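Local coordinates for 2-pyrone-4,6-dicarboxylic acid hydrolase, putative (Pseudomonas putida, PDB 2FFI), which probably hydrolyses the lactone ring of 2-pyrone-4,6-dicarboxylate, although its function has yet to be established, at residues I15-H20 and R230-S235; R110-G115 and E141-V146; G200-Q205 and G234-H239. All coordinates share one frame; numbering follows the deposited sequence.

Overall arrangement
The three contacts lie around the mouth of one TIM barrel, at the C-terminal ends of its strands. Contact 1 joins the first strand, 15-16, to the last, 231-234, and so closes the barrel. Contact 2 links neighbouring parallel strands 108-110 and 139-142, and falls within the chain that contact 1 spans. Contact 3 follows contact 2 in sequence and pairs the loops after strands 194-199 and 231-234. It shares Gly234 and Ser235 with contact 1, their centres being about 10 Å apart. The centre of contact 2 is about 16 Å from that of contact 1 and about 14 Å from that of contact 3. All three border the pocket where a phosphate ion sits, the probable active site.

Contact 1: I15-H20 and R230-S235; sequences IDSHAH and RLMWGS. With PO4 (phosphate ion), chain C.
Asp16 and Ser17 meet Trp233, Gly234 and Ser235 where the first and last strands of the TIM barrel come together and close it. This is the tight part. The Asp16 carboxylate, its CG anti to the backbone N (chi1 167°), takes two bonds from one residue: Ser235 OG reaches OD1 on the syn side at 2.7 Å, and Ser235 N comes to OD2 from above the carboxylate plane at 3.2 Å. Tyr45 gives OD1 a further partner. Next door, Trp233 O is held twice by Ser17. The backbone N of Ser17 approaches it in the carbonyl plane at 3.3 Å, while Ser17 OG stands above that plane, 2.9 Å from the same oxygen. The bent side chain of selenomethionine Met232 lies against Ser17. Trp233 packs outward on helices 248-258 and 262-276.

Beyond Ser17 the fit loosens. His18 leads its ring away from 230-235, and His20 makes no contact with that segment. This His-Ala-His sequence matches the HxH motif after the first strand of amidohydrolases, but here the partner of His20 is a phosphate ion, probably from the crystallisation liquor: His20 NE2 makes weak hydrogen bonds to its O1 at 2.8 Å and O4 at 3.0 Å.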
loop_
_atom_site.group_PDB
_atom_site.type_symbol
_atom_site.label_atom_id
_atom_site.label_comp_id
_atom_site.label_asym_id
_atom_site.label_seq_id
_atom_site.Cartn_x
_atom_site.Cartn_y
_atom_site.Cartn_z
ATOM N N ILE A 15 0.370 -7.820 11.088
ATOM C CA ILE A 15 0.380 -7.758 9.620
ATOM C C ILE A 15 0.960 -6.503 8.974
ATOM O O ILE A 15 0.482 -5.394 9.202
ATOM C CB ILE A 15 -1.036 -7.909 9.031
ATOM C CG1 ILE A 15 -1.706 -9.192 9.548
ATOM C CG2 ILE A 15 -0.944 -7.930 7.510
ATOM C CD1 ILE A 15 -3.219 -9.245 9.309
ATOM N N ASP A 16 1.983 -6.703 8.144
ATOM C CA ASP A 16 2.645 -5.616 7.407
ATOM C C ASP A 16 1.935 -5.404 6.072
ATOM O O ASP A 16 1.963 -6.283 5.226
ATOM C CB ASP A 16 4.121 -5.975 7.125
ATOM C CG ASP A 16 4.779 -5.046 6.100
ATOM O OD1 ASP A 16 5.944 -5.327 5.714
ATOM O OD2 ASP A 16 4.144 -4.036 5.685
ATOM N N SER A 17 1.302 -4.256 5.869
ATOM C CA SER A 17 0.651 -4.016 4.585
ATOM C C SER A 17 1.632 -3.206 3.740
ATOM O O SER A 17 2.359 -2.377 4.261
ATOM C CB SER A 17 -0.670 -3.254 4.764
ATOM O OG SER A 17 -0.467 -1.984 5.350
ATOM N N HIS A 18 1.687 -3.472 2.447
ATOM C CA HIS A 18 2.601 -2.745 1.555
ATOM C C HIS A 18 4.093 -3.101 1.696
ATOM O O HIS A 18 4.748 -2.754 2.670
ATOM C CB HIS A 18 2.430 -1.233 1.734
ATOM C CG HIS A 18 2.695 -0.454 0.488
ATOM N ND1 HIS A 18 3.959 -0.285 -0.033
ATOM C CD2 HIS A 18 1.853 0.193 -0.351
ATOM C CE1 HIS A 18 3.886 0.435 -1.137
ATOM N NE2 HIS A 18 2.619 0.738 -1.353
ATOM N N ALA A 19 4.619 -3.780 0.687
ATOM C CA ALA A 19 6.017 -4.189 0.654
ATOM C C ALA A 19 6.316 -4.764 -0.742
ATOM O O ALA A 19 5.409 -5.230 -1.427
ATOM C CB ALA A 19 6.276 -5.233 1.735
ATOM N N HIS A 20 7.580 -4.745 -1.152
ATOM C CA HIS A 20 7.963 -5.244 -2.465
ATOM C C HIS A 20 9.043 -6.321 -2.402
ATOM O O HIS A 20 9.850 -6.333 -1.478
ATOM C CB HIS A 20 8.493 -4.084 -3.321
ATOM C CG HIS A 20 7.571 -2.916 -3.396
ATOM N ND1 HIS A 20 6.336 -2.989 -4.008
ATOM C CD2 HIS A 20 7.664 -1.666 -2.884
ATOM C CE1 HIS A 20 5.708 -1.839 -3.858
ATOM N NE2 HIS A 20 6.491 -1.019 -3.178
ATOM N N ARG A 230 -9.677 1.979 9.669
ATOM C CA ARG A 230 -9.412 2.378 8.300
ATOM C C ARG A 230 -7.976 2.791 8.068
ATOM O O ARG A 230 -7.613 3.171 6.961
ATOM C CB ARG A 230 -10.347 3.510 7.891
ATOM C CG ARG A 230 -11.769 3.051 7.682
ATOM C CD ARG A 230 -11.902 2.296 6.391
ATOM N NE ARG A 230 -13.247 1.754 6.248
ATOM C CZ ARG A 230 -13.718 0.746 6.969
ATOM N NH1 ARG A 230 -14.952 0.316 6.778
ATOM N NH2 ARG A 230 -12.950 0.161 7.876
ATOM N N LEU A 231 -7.158 2.712 9.112
ATOM C CA LEU A 231 -5.750 3.055 9.000
ATOM C C LEU A 231 -4.881 1.830 9.285
ATOM O O LEU A 231 -5.096 1.123 10.268
ATOM C CB LEU A 231 -5.407 4.178 9.971
ATOM C CG LEU A 231 -5.880 5.579 9.561
ATOM C CD1 LEU A 231 -7.374 5.615 9.558
ATOM C CD2 LEU A 231 -5.350 6.641 10.528
HETATM N N MSE A 232 -3.905 1.570 8.420
HETATM C CA MSE A 232 -3.018 0.428 8.613
HETATM C C MSE A 232 -1.571 0.812 8.344
HETATM O O MSE A 232 -1.290 1.650 7.487
HETATM C CB MSE A 232 -3.407 -0.722 7.692
HETATM C CG MSE A 232 -3.064 -0.490 6.247
HETATM SE SE MSE A 232 -4.251 -1.481 5.098
HETATM C CE MSE A 232 -5.314 -0.001 4.515
ATOM N N TRP A 233 -0.654 0.185 9.071
ATOM C CA TRP A 233 0.767 0.476 8.910
ATOM C C TRP A 233 1.473 -0.353 7.852
ATOM O O TRP A 233 1.233 -1.551 7.721
ATOM C CB TRP A 233 1.505 0.270 10.235
ATOM C CG TRP A 233 2.996 0.459 10.130
ATOM C CD1 TRP A 233 3.692 1.626 10.283
ATOM C CD2 TRP A 233 3.979 -0.567 9.868
ATOM N NE1 TRP A 233 5.046 1.385 10.137
ATOM C CE2 TRP A 233 5.246 0.053 9.889
ATOM C CE3 TRP A 233 3.907 -1.949 9.620
ATOM C CZ2 TRP A 233 6.431 -0.655 9.678
ATOM C CZ3 TRP A 233 5.096 -2.661 9.403
ATOM C CH2 TRP A 233 6.340 -2.009 9.439
ATOM N N GLY A 234 2.367 0.295 7.117
ATOM C CA GLY A 234 3.144 -0.400 6.105
ATOM C C GLY A 234 4.634 -0.172 6.307
ATOM O O GLY A 234 5.028 0.853 6.838
ATOM N N SER A 235 5.476 -1.116 5.914
ATOM C CA SER A 235 6.901 -0.908 6.086
ATOM C C SER A 235 7.449 -0.253 4.817
ATOM O O SER A 235 8.367 0.574 4.867
ATOM C CB SER A 235 7.611 -2.238 6.328
ATOM O OG SER A 235 7.429 -3.132 5.239
HETATM P P PO4 C . 6.285 2.379 -3.308
HETATM O O1 PO4 C . 5.442 1.387 -4.022
HETATM O O2 PO4 C . 6.553 3.541 -4.194
HETATM O O3 PO4 C . 5.577 2.847 -2.094
HETATM O O4 PO4 C . 7.571 1.743 -2.930
#

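Contact 2: R110-G115 and E141-V146; sequences RLNLMG and ELHRQV. With PO4 (phosphate ion), chain C.
Phosphate O1 is gripped by both terminal nitrogens of Arg110, whose guanidinium lies alongside the His143 ring with the two planes only 7° apart. Arg110 NH2 reaches O1 at 2.7 Å; the partner bond from NH1 is modelled very short, so its length is doubtful. The arginine gets there as an extended chain. With CG anti to the backbone N (chi1 -163°), that carbon rests on Glu141 CB at 3.6 Å. The carboxylate of Glu141 stays well out of the guanidinium plane and makes its salt bridge with Lys197 instead, while Arg110 NH1 has a second partner in Asp166.

Asn112 turns its amide back toward the pocket. Its OD1 sits 3.5 Å above the guanidinium plane of Arg110, over the centre, and also lies at the edge of the His143 ring, in plane, beside CD2. Selenomethionine Met114 covers one face of that ring, with CB 3.9 Å from the centroid in a CH-pi contact and SE over the same face. Its backbone N makes a weak hydrogen bond to His143 O at 3.1 Å. His143 is thus packed along its flank and over one face, and His167 meets it edge-to-face.

Farther from the pocket, Leu111 CD1 touches Leu142 CD1 at 3.8 Å. The two segments continue parallel neighbours 108-110 and 139-142, joined by helix 127-136 as a beta-alpha-beta crossover, and Leu142 packs outward on helix 149-156.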
loop_
_atom_site.group_PDB
_atom_site.type_symbol
_atom_site.label_atom_id
_atom_site.label_comp_id
_atom_site.label_asym_id
_atom_site.label_seq_id
_atom_site.Cartn_x
_atom_site.Cartn_y
_atom_site.Cartn_z
ATOM N N ARG A 110 -3.315 -2.062 -7.864
ATOM C CA ARG A 110 -2.690 -0.762 -7.661
ATOM C C ARG A 110 -2.486 -0.118 -9.018
ATOM O O ARG A 110 -1.852 -0.688 -9.900
ATOM C CB ARG A 110 -1.330 -0.912 -6.973
ATOM C CG ARG A 110 -0.777 0.381 -6.345
ATOM C CD ARG A 110 0.753 0.335 -6.263
ATOM N NE ARG A 110 1.321 1.224 -5.242
ATOM C CZ ARG A 110 2.626 1.302 -4.972
ATOM N NH1 ARG A 110 3.063 2.123 -4.030
ATOM N NH2 ARG A 110 3.504 0.565 -5.653
ATOM N N LEU A 111 -3.035 1.071 -9.191
ATOM C CA LEU A 111 -2.889 1.794 -10.444
ATOM C C LEU A 111 -1.465 2.355 -10.464
ATOM O O LEU A 111 -0.757 2.265 -11.485
ATOM C CB LEU A 111 -3.906 2.934 -10.500
ATOM C CG LEU A 111 -5.368 2.511 -10.341
ATOM C CD1 LEU A 111 -6.239 3.722 -10.393
ATOM C CD2 LEU A 111 -5.750 1.529 -11.434
ATOM N N ASN A 112 -1.070 2.927 -9.318
ATOM C CA ASN A 112 0.253 3.530 -9.093
ATOM C C ASN A 112 0.670 4.557 -10.146
ATOM O O ASN A 112 1.376 4.226 -11.097
ATOM C CB ASN A 112 1.325 2.441 -8.993
ATOM C CG ASN A 112 2.728 3.010 -8.795
ATOM O OD1 ASN A 112 3.071 3.530 -7.727
ATOM N ND2 ASN A 112 3.546 2.912 -9.834
ATOM N N LEU A 113 0.242 5.806 -9.969
ATOM C CA LEU A 113 0.569 6.866 -10.922
ATOM C C LEU A 113 1.909 7.532 -10.576
ATOM O O LEU A 113 2.895 7.364 -11.298
ATOM C CB LEU A 113 -0.554 7.900 -10.948
ATOM C CG LEU A 113 -1.982 7.365 -11.083
ATOM C CD1 LEU A 113 -2.036 6.236 -12.115
ATOM C CD2 LEU A 113 -2.464 6.871 -9.742
HETATM N N MSE A 114 1.925 8.286 -9.479
HETATM C CA MSE A 114 3.118 8.970 -8.964
HETATM C C MSE A 114 4.220 9.180 -9.991
HETATM O O MSE A 114 5.072 8.313 -10.174
HETATM C CB MSE A 114 3.693 8.180 -7.791
HETATM C CG MSE A 114 4.617 8.976 -6.892
HETATM SE SE MSE A 114 3.784 10.382 -6.128
HETATM C CE MSE A 114 4.738 11.708 -6.788
ATOM N N GLY A 115 4.217 10.342 -10.639
ATOM C CA GLY A 115 5.212 10.617 -11.663
ATOM C C GLY A 115 4.735 10.125 -13.020
ATOM O O GLY A 115 5.517 10.003 -13.961
ATOM N N GLU A 141 -5.754 0.459 -4.995
ATOM C CA GLU A 141 -4.718 1.215 -4.291
ATOM C C GLU A 141 -4.266 2.438 -5.066
ATOM O O GLU A 141 -3.961 2.353 -6.253
ATOM C CB GLU A 141 -3.505 0.330 -4.021
ATOM C CG GLU A 141 -2.894 0.541 -2.657
ATOM C CD GLU A 141 -1.547 -0.128 -2.533
ATOM O OE1 GLU A 141 -1.370 -1.211 -3.128
ATOM O OE2 GLU A 141 -0.666 0.412 -1.832
ATOM N N LEU A 142 -4.215 3.569 -4.379
ATOM C CA LEU A 142 -3.791 4.814 -4.997
ATOM C C LEU A 142 -2.438 5.272 -4.460
ATOM O O LEU A 142 -2.086 5.007 -3.313
ATOM C CB LEU A 142 -4.834 5.907 -4.758
ATOM C CG LEU A 142 -5.883 6.167 -5.842
ATOM C CD1 LEU A 142 -5.968 5.012 -6.809
ATOM C CD2 LEU A 142 -7.216 6.437 -5.176
ATOM N N HIS A 143 -1.681 5.947 -5.312
ATOM C CA HIS A 143 -0.383 6.456 -4.942
ATOM C C HIS A 143 -0.088 7.699 -5.780
ATOM O O HIS A 143 0.323 7.587 -6.931
ATOM C CB HIS A 143 0.665 5.383 -5.188
ATOM C CG HIS A 143 2.050 5.806 -4.815
ATOM N ND1 HIS A 143 2.305 6.764 -3.857
ATOM C CD2 HIS A 143 3.260 5.395 -5.265
ATOM C CE1 HIS A 143 3.613 6.926 -3.731
ATOM N NE2 HIS A 143 4.212 6.105 -4.576
ATOM N N ARG A 144 -0.322 8.880 -5.212
ATOM C CA ARG A 144 -0.069 10.123 -5.933
ATOM C C ARG A 144 -0.116 11.319 -4.985
ATOM O O ARG A 144 -0.562 11.176 -3.849
ATOM C CB ARG A 144 -1.094 10.295 -7.057
ATOM C CG ARG A 144 -0.569 11.111 -8.230
ATOM C CD ARG A 144 -1.580 11.178 -9.359
ATOM N NE ARG A 144 -0.946 11.441 -10.655
ATOM C CZ ARG A 144 -0.346 12.580 -10.982
ATOM N NH1 ARG A 144 -0.290 13.583 -10.113
ATOM N NH2 ARG A 144 0.194 12.708 -12.183
ATOM N N GLN A 145 0.334 12.493 -5.434
ATOM C CA GLN A 145 0.333 13.670 -4.554
ATOM C C GLN A 145 -1.027 13.836 -3.915
ATOM O O GLN A 145 -2.035 13.649 -4.586
ATOM C CB GLN A 145 0.632 14.971 -5.307
ATOM C CG GLN A 145 1.822 14.971 -6.224
ATOM C CD GLN A 145 1.447 14.546 -7.608
ATOM O OE1 GLN A 145 1.447 13.363 -7.930
ATOM N NE2 GLN A 145 1.095 15.512 -8.435
ATOM N N VAL A 146 -1.066 14.232 -2.647
ATOM C CA VAL A 146 -2.349 14.403 -1.974
ATOM C C VAL A 146 -3.263 15.313 -2.771
ATOM O O VAL A 146 -4.484 15.182 -2.698
ATOM C CB VAL A 146 -2.212 15.024 -0.577
ATOM C CG1 VAL A 146 -1.834 16.489 -0.682
ATOM C CG2 VAL A 146 -3.522 14.882 0.165
HETATM P P PO4 C . 6.285 2.379 -3.308
HETATM O O1 PO4 C . 5.442 1.387 -4.022
HETATM O O2 PO4 C . 6.553 3.541 -4.194
HETATM O O3 PO4 C . 5.577 2.847 -2.094
HETATM O O4 PO4 C . 7.571 1.743 -2.930
#

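Contact 3: G200-Q205 and G234-H239; sequences GIYRLQ and GSDWPH
Gly200 begins the approach to Asp236, its CA 4.3 Å from Asp236 OD1, at a backbone turn of positive phi just past strand 194-199. A short 3-10 segment, 201-203, then brings two side chains round to the loop that follows strand 231-234. Tyr202 comes first. Its CG lies between the backbone N and the carbonyl carbon (chi1 52°), and one face of the ring rests over Gly200 CA. The tyrosine crosses His239 at about a right angle, their ring centroids 5.6 Å apart, and its OH lies 3.0 Å from Asp236 OD1.

Arg203 follows and meets Asp236 tip to tip. It grips side-on, but with both nitrogens on one oxygen: NE reaches Asp236 OD1 at 2.7 Å, nearly along the C-O axis, and NH1 reaches the same atom at 3.0 Å from its syn side. OD1 lies in the guanidinium plane, whereas the carboxylate is turned 62° from it. Tyr202 CE2 lies over one face of the guanidinium, and NH1 also bonds to Thr240 O.

Across the contact, the Asp236 loop is itself turned back, with Asp236 O accepting from His239 N at 2.8 Å past a cis peptide before Pro238. Two N-H groups of Arg203 thus converge on OD1 and occupy that one oxygen of a carboxylate just past the last barrel strand, 231-234, where amidohydrolases commonly carry an aspartate, and whose side chain comes within about 3 Å of the phosphate at its nearest atoms.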
loop_
_atom_site.group_PDB
_atom_site.type_symbol
_atom_site.label_atom_id
_atom_site.label_comp_id
_atom_site.label_asym_id
_atom_site.label_seq_id
_atom_site.Cartn_x
_atom_site.Cartn_y
_atom_site.Cartn_z
ATOM N N GLY A 200 5.908 4.750 5.065
ATOM C CA GLY A 200 6.921 5.525 4.378
ATOM C C GLY A 200 6.857 6.995 4.686
ATOM O O GLY A 200 6.699 7.807 3.780
ATOM N N ILE A 201 6.986 7.363 5.953
ATOM C CA ILE A 201 6.927 8.786 6.245
ATOM C C ILE A 201 8.151 9.444 5.606
ATOM O O ILE A 201 8.125 10.628 5.295
ATOM C CB ILE A 201 6.903 9.105 7.767
ATOM C CG1 ILE A 201 8.317 9.021 8.330
ATOM C CG2 ILE A 201 5.961 8.164 8.482
ATOM C CD1 ILE A 201 8.505 9.886 9.562
ATOM N N TYR A 202 9.213 8.672 5.395
ATOM C CA TYR A 202 10.426 9.226 4.801
ATOM C C TYR A 202 10.230 9.683 3.358
ATOM O O TYR A 202 11.198 10.017 2.668
ATOM C CB TYR A 202 11.560 8.216 4.847
ATOM C CG TYR A 202 11.191 6.880 4.280
ATOM C CD1 TYR A 202 10.744 5.854 5.111
ATOM C CD2 TYR A 202 11.299 6.631 2.913
ATOM C CE1 TYR A 202 10.418 4.609 4.599
ATOM C CE2 TYR A 202 10.974 5.388 2.385
ATOM C CZ TYR A 202 10.536 4.376 3.235
ATOM O OH TYR A 202 10.226 3.129 2.735
ATOM N N ARG A 203 8.979 9.709 2.906
ATOM C CA ARG A 203 8.656 10.134 1.546
ATOM C C ARG A 203 7.965 11.495 1.515
ATOM O O ARG A 203 7.715 12.050 0.449
ATOM C CB ARG A 203 7.755 9.090 0.883
ATOM C CG ARG A 203 8.472 7.809 0.538
ATOM C CD ARG A 203 7.556 6.830 -0.166
ATOM N NE ARG A 203 8.193 5.531 -0.369
ATOM C CZ ARG A 203 9.135 5.286 -1.275
ATOM N NH1 ARG A 203 9.646 4.065 -1.384
ATOM N NH2 ARG A 203 9.567 6.254 -2.075
ATOM N N LEU A 204 7.671 12.037 2.690
ATOM C CA LEU A 204 6.990 13.316 2.786
ATOM C C LEU A 204 7.765 14.563 2.369
ATOM O O LEU A 204 7.450 15.661 2.825
ATOM C CB LEU A 204 6.437 13.491 4.205
ATOM C CG LEU A 204 5.143 12.713 4.524
ATOM C CD1 LEU A 204 4.750 11.811 3.341
ATOM C CD2 LEU A 204 5.319 11.887 5.802
ATOM N N GLN A 205 8.761 14.398 1.496
ATOM C CA GLN A 205 9.557 15.524 0.991
ATOM C C GLN A 205 10.164 16.406 2.062
ATOM O O GLN A 205 10.442 17.580 1.822
ATOM C CB GLN A 205 8.715 16.426 0.084
ATOM C CG GLN A 205 8.960 16.233 -1.388
ATOM C CD GLN A 205 8.664 14.822 -1.818
ATOM O OE1 GLN A 205 9.555 13.959 -1.857
ATOM N NE2 GLN A 205 7.397 14.566 -2.135
ATOM N N GLY A 234 2.367 0.295 7.117
ATOM C CA GLY A 234 3.144 -0.400 6.105
ATOM C C GLY A 234 4.634 -0.172 6.307
ATOM O O GLY A 234 5.028 0.853 6.838
ATOM N N SER A 235 5.476 -1.116 5.914
ATOM C CA SER A 235 6.901 -0.908 6.086
ATOM C C SER A 235 7.449 -0.253 4.817
ATOM O O SER A 235 8.367 0.574 4.867
ATOM C CB SER A 235 7.611 -2.238 6.328
ATOM O OG SER A 235 7.429 -3.132 5.239
ATOM N N ASP A 236 6.885 -0.638 3.677
ATOM C CA ASP A 236 7.301 -0.105 2.386
ATOM C C ASP A 236 8.660 -0.637 1.967
ATOM O O ASP A 236 9.317 -0.078 1.090
ATOM C CB ASP A 236 7.350 1.420 2.416
ATOM C CG ASP A 236 7.406 2.010 1.036
ATOM O OD1 ASP A 236 7.859 3.161 0.888
ATOM O OD2 ASP A 236 6.977 1.310 0.096
ATOM N N TRP A 237 9.078 -1.712 2.623
ATOM C CA TRP A 237 10.357 -2.358 2.361
ATOM C C TRP A 237 10.379 -2.774 0.886
ATOM O O TRP A 237 9.335 -3.076 0.311
ATOM C CB TRP A 237 10.472 -3.596 3.258
ATOM C CG TRP A 237 11.784 -4.313 3.167
ATOM C CD1 TRP A 237 12.908 -4.048 3.890
ATOM C CD2 TRP A 237 12.102 -5.418 2.319
ATOM N NE1 TRP A 237 13.899 -4.914 3.552
ATOM C CE2 TRP A 237 13.440 -5.768 2.587
ATOM C CE3 TRP A 237 11.391 -6.140 1.354
ATOM C CZ2 TRP A 237 14.091 -6.825 1.928
ATOM C CZ3 TRP A 237 12.034 -7.193 0.694
ATOM C CH2 TRP A 237 13.377 -7.520 0.985
ATOM N N PRO A 238 11.565 -2.808 0.255
ATOM C CA PRO A 238 12.872 -2.502 0.834
ATOM C C PRO A 238 13.163 -1.002 0.893
ATOM O O PRO A 238 14.317 -0.592 1.033
ATOM C CB PRO A 238 13.810 -3.241 -0.089
ATOM C CG PRO A 238 13.169 -3.024 -1.408
ATOM C CD PRO A 238 11.711 -3.269 -1.140
ATOM N N HIS A 239 12.105 -0.201 0.807
ATOM C CA HIS A 239 12.219 1.253 0.833
ATOM C C HIS A 239 13.039 1.691 -0.383
ATOM O O HIS A 239 14.227 1.976 -0.263
ATOM C CB HIS A 239 12.909 1.714 2.126
ATOM C CG HIS A 239 12.518 0.925 3.336
ATOM N ND1 HIS A 239 13.190 -0.213 3.729
ATOM C CD2 HIS A 239 11.492 1.074 4.209
ATOM C CE1 HIS A 239 12.594 -0.731 4.788
ATOM N NE2 HIS A 239 11.562 0.031 5.099
#